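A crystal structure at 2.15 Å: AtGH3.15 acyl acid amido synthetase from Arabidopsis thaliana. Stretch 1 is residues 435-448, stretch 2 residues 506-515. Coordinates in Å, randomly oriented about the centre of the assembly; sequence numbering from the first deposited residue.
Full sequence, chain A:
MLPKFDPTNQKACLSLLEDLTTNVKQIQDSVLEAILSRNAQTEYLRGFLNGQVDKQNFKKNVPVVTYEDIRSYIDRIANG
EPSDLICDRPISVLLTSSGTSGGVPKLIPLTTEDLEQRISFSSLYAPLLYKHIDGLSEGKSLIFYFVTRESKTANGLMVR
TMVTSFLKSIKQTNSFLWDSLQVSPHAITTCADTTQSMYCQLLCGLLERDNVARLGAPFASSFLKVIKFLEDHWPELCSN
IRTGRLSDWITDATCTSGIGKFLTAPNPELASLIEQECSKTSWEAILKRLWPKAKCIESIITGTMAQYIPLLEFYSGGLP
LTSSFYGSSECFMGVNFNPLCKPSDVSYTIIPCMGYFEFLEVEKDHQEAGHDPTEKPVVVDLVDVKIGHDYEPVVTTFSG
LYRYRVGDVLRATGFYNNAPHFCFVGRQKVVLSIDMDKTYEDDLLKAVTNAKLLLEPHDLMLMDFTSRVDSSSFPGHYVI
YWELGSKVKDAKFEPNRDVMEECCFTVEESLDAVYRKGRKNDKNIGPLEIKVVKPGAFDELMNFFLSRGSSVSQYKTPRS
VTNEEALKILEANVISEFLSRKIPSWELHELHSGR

Stretch 1 (435-448) DMDKTYEDDLLKAV
Stretch 2 506-515: TVEESLDAVY

Residues 435-448 run from a loop through a short strand, 439-440, into a helix that starts at 441 after Tyr440 as N-cap. The partner, 506-515, begins helical, turns through Leu511 (phi/psi -81/-178) and Asp512 (-88/177), and starts another helix at Ala513. The two stretches run in opposite directions: CA atoms pair Ala447 with Val507 (4.6 Å), Asp443 with Leu511 (6.3 Å) and Asp437 with Tyr515 (5.4 Å).

Ala447 has the largest covered area here. Its CB points toward the partner, lying 3.7 Å from Val507 CG1 (chi1 t), while its CA sits 3.5 Å from Ser510 CB (chi1 m); a methyl fits where backbones come this close. Leu511, chi1 m and chi2 t, extends CD2 to 3.9 Å from Ala447 CB and 4.1 Å from Thr439 CG2 (chi1 m), an apolar contact. Val514 (chi1 t) places CG1 3.5 Å from Met436 O and 3.8 Å from Asp437 CA; Asp437, chi1 p, accepts from Asp435 N through OD1 (2.7 Å).

No direct hydrogen bond crosses; water does the polar work. Water 3 donates to Asp443 O (2.9 Å) and Ser510 O (2.6 Å), and water 1 links Thr439 OG1 (3.2 Å) to Asp512 N (3.0 Å). Asp512, chi1 p, turns OD1 over the next helix's start, accepting from Tyr515 N at 2.9 Å. Tyr515, chi1 t, sends OH to Glu508 OE2, a very short 2.4 Å bond bracing the turn.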

# COMPACT_ATOMS: atom_id res chain seq x y z
N ASP A 435 12.61 20.83 16.90
CA ASP A 435 11.89 21.28 18.08
C ASP A 435 10.45 21.61 17.72
O ASP A 435 9.57 20.74 17.84
CB ASP A 435 12.59 22.49 18.72
CG ASP A 435 11.71 23.22 19.73
OD1 ASP A 435 11.24 22.57 20.68
OD2 ASP A 435 11.53 24.46 19.59
N MET A 436 10.19 22.83 17.26
CA MET A 436 8.84 23.25 16.92
C MET A 436 8.57 23.12 15.43
O MET A 436 7.43 23.26 15.00
CB MET A 436 8.56 24.69 17.42
CG MET A 436 7.21 25.31 17.05
SD MET A 436 7.13 27.08 17.39
CE MET A 436 8.83 27.56 17.29
N ASP A 437 9.61 22.81 14.65
CA ASP A 437 9.40 22.32 13.30
C ASP A 437 8.73 20.96 13.38
O ASP A 437 9.13 20.10 14.17
CB ASP A 437 10.73 22.23 12.54
CG ASP A 437 11.78 21.42 13.28
OD1 ASP A 437 12.21 21.85 14.38
OD2 ASP A 437 12.19 20.35 12.76
N LYS A 438 7.65 20.78 12.62
CA LYS A 438 6.95 19.50 12.52
C LYS A 438 6.79 19.20 11.03
O LYS A 438 5.83 19.66 10.40
CB LYS A 438 5.61 19.52 13.26
CG LYS A 438 5.68 19.86 14.75
CD LYS A 438 6.57 18.90 15.53
CE LYS A 438 6.36 19.06 17.04
NZ LYS A 438 7.50 18.53 17.86
N THR A 439 7.72 18.44 10.46
CA THR A 439 7.68 18.16 9.03
C THR A 439 6.90 16.88 8.79
O THR A 439 7.23 15.82 9.34
CB THR A 439 9.09 18.07 8.46
OG1 THR A 439 9.73 19.34 8.61
CG2 THR A 439 9.05 17.67 6.97
N TYR A 440 5.85 16.98 7.99
CA TYR A 440 4.97 15.87 7.71
C TYR A 440 5.50 15.05 6.55
O TYR A 440 6.28 15.53 5.72
CB TYR A 440 3.55 16.37 7.40
CG TYR A 440 2.78 16.79 8.63
CD1 TYR A 440 3.03 18.01 9.25
CD2 TYR A 440 1.83 15.94 9.21
CE1 TYR A 440 2.33 18.39 10.38
CE2 TYR A 440 1.13 16.31 10.35
CZ TYR A 440 1.39 17.54 10.93
OH TYR A 440 0.71 17.92 12.05
N GLU A 441 5.05 13.79 6.50
CA GLU A 441 5.51 12.89 5.44
C GLU A 441 5.14 13.41 4.06
O GLU A 441 5.96 13.36 3.14
CB GLU A 441 4.93 11.49 5.66
CG GLU A 441 5.53 10.43 4.74
CD GLU A 441 5.01 9.03 5.06
OE1 GLU A 441 4.02 8.60 4.43
OE2 GLU A 441 5.58 8.38 5.96
N ASP A 442 3.92 13.95 3.88
CA ASP A 442 3.54 14.39 2.54
C ASP A 442 4.39 15.58 2.07
O ASP A 442 4.72 15.67 0.88
CB ASP A 442 2.04 14.74 2.47
CG ASP A 442 1.58 15.68 3.58
OD1 ASP A 442 2.42 16.39 4.17
OD2 ASP A 442 0.37 15.70 3.87
N ASP A 443 4.76 16.47 2.98
CA ASP A 443 5.62 17.60 2.61
C ASP A 443 7.04 17.14 2.29
O ASP A 443 7.65 17.63 1.33
CB ASP A 443 5.66 18.60 3.75
CG ASP A 443 4.32 19.29 3.96
OD1 ASP A 443 3.66 19.65 2.97
OD2 ASP A 443 3.96 19.49 5.13
N LEU A 444 7.59 16.24 3.11
CA LEU A 444 8.93 15.71 2.84
C LEU A 444 8.97 14.98 1.50
O LEU A 444 9.94 15.11 0.75
CB LEU A 444 9.36 14.78 3.98
CG LEU A 444 10.71 14.10 3.75
CD1 LEU A 444 11.78 15.15 3.62
CD2 LEU A 444 11.04 13.11 4.86
N LEU A 445 7.92 14.22 1.19
CA LEU A 445 7.84 13.52 -0.10
C LEU A 445 7.82 14.51 -1.26
O LEU A 445 8.50 14.31 -2.28
CB LEU A 445 6.59 12.63 -0.11
CG LEU A 445 6.67 11.35 0.73
CD1 LEU A 445 5.28 10.73 0.97
CD2 LEU A 445 7.58 10.31 0.06
N LYS A 446 7.02 15.57 -1.15
CA LYS A 446 6.98 16.53 -2.25
C LYS A 446 8.32 17.25 -2.38
O LYS A 446 8.79 17.50 -3.50
CB LYS A 446 5.85 17.54 -2.06
CG LYS A 446 5.89 18.64 -3.13
CD LYS A 446 4.59 19.41 -3.29
CE LYS A 446 4.67 20.33 -4.51
NZ LYS A 446 5.77 21.35 -4.40
N ALA A 447 8.96 17.56 -1.25
CA ALA A 447 10.27 18.21 -1.28
C ALA A 447 11.30 17.35 -2.00
O ALA A 447 12.06 17.84 -2.84
CB ALA A 447 10.73 18.52 0.14
N VAL A 448 11.34 16.05 -1.66
CA VAL A 448 12.30 15.13 -2.27
C VAL A 448 11.98 14.92 -3.75
O VAL A 448 12.89 14.85 -4.59
CB VAL A 448 12.31 13.80 -1.50
CG1 VAL A 448 12.94 12.69 -2.32
CG2 VAL A 448 13.03 13.96 -0.16
N THR A 506 16.89 22.59 -2.53
CA THR A 506 15.57 22.45 -3.13
C THR A 506 14.61 21.74 -2.19
O THR A 506 13.43 22.08 -2.13
CB THR A 506 15.68 21.72 -4.47
OG1 THR A 506 16.60 22.43 -5.29
CG2 THR A 506 14.34 21.65 -5.19
N VAL A 507 15.11 20.73 -1.46
CA VAL A 507 14.32 20.16 -0.37
C VAL A 507 13.92 21.24 0.62
O VAL A 507 12.75 21.37 0.99
CB VAL A 507 15.09 19.04 0.35
CG1 VAL A 507 14.20 18.41 1.43
CG2 VAL A 507 15.55 17.98 -0.62
N GLU A 508 14.90 22.03 1.08
CA GLU A 508 14.63 23.03 2.10
C GLU A 508 13.61 24.04 1.62
O GLU A 508 12.69 24.42 2.37
CB GLU A 508 15.90 23.76 2.50
CG GLU A 508 16.90 22.92 3.24
CD GLU A 508 17.85 23.77 4.03
OE1 GLU A 508 18.62 24.54 3.41
OE2 GLU A 508 17.83 23.68 5.28
N GLU A 509 13.76 24.51 0.38
CA GLU A 509 12.86 25.52 -0.15
C GLU A 509 11.45 24.98 -0.27
O GLU A 509 10.50 25.77 -0.33
CB GLU A 509 13.40 26.00 -1.51
CG GLU A 509 12.54 27.01 -2.27
CD GLU A 509 12.66 28.44 -1.74
OE1 GLU A 509 13.44 28.67 -0.78
OE2 GLU A 509 11.98 29.33 -2.29
N SER A 510 11.29 23.65 -0.29
CA SER A 510 10.00 23.00 -0.40
C SER A 510 9.36 22.68 0.94
O SER A 510 8.21 22.22 0.96
CB SER A 510 10.14 21.70 -1.19
OG SER A 510 10.36 21.93 -2.56
N LEU A 511 10.07 22.85 2.06
CA LEU A 511 9.48 22.54 3.35
C LEU A 511 8.60 23.71 3.79
O LEU A 511 8.44 24.70 3.07
CB LEU A 511 10.58 22.19 4.36
CG LEU A 511 11.48 21.00 3.97
CD1 LEU A 511 12.64 20.84 4.93
CD2 LEU A 511 10.71 19.70 3.86
N ASP A 512 8.01 23.61 4.98
CA ASP A 512 6.99 24.58 5.35
C ASP A 512 7.60 25.82 6.00
O ASP A 512 8.81 25.91 6.24
CB ASP A 512 5.91 23.93 6.22
CG ASP A 512 6.36 23.63 7.66
OD1 ASP A 512 7.43 24.09 8.11
OD2 ASP A 512 5.61 22.90 8.34
N ALA A 513 6.73 26.78 6.31
CA ALA A 513 7.18 28.07 6.82
C ALA A 513 7.86 27.95 8.18
O ALA A 513 8.76 28.74 8.49
CB ALA A 513 6.01 29.04 6.90
N VAL A 514 7.43 27.00 9.02
CA VAL A 514 8.04 26.88 10.34
C VAL A 514 9.49 26.42 10.20
O VAL A 514 10.39 26.97 10.84
CB VAL A 514 7.22 25.94 11.24
CG1 VAL A 514 7.91 25.76 12.59
CG2 VAL A 514 5.83 26.51 11.47
N TYR A 515 9.73 25.42 9.34
CA TYR A 515 11.10 25.05 9.01
C TYR A 515 11.86 26.24 8.44
O TYR A 515 12.98 26.55 8.88
CB TYR A 515 11.11 23.88 8.01
CG TYR A 515 12.51 23.45 7.64
CD1 TYR A 515 13.20 24.07 6.59
CD2 TYR A 515 13.17 22.45 8.35
CE1 TYR A 515 14.50 23.69 6.26
CE2 TYR A 515 14.46 22.06 8.03
CZ TYR A 515 15.12 22.69 6.98
OH TYR A 515 16.40 22.32 6.67
O HOH W 1 7.98 21.03 6.50
O HOH W 2 5.53 19.73 6.93
O HOH W 3 6.77 20.19 0.25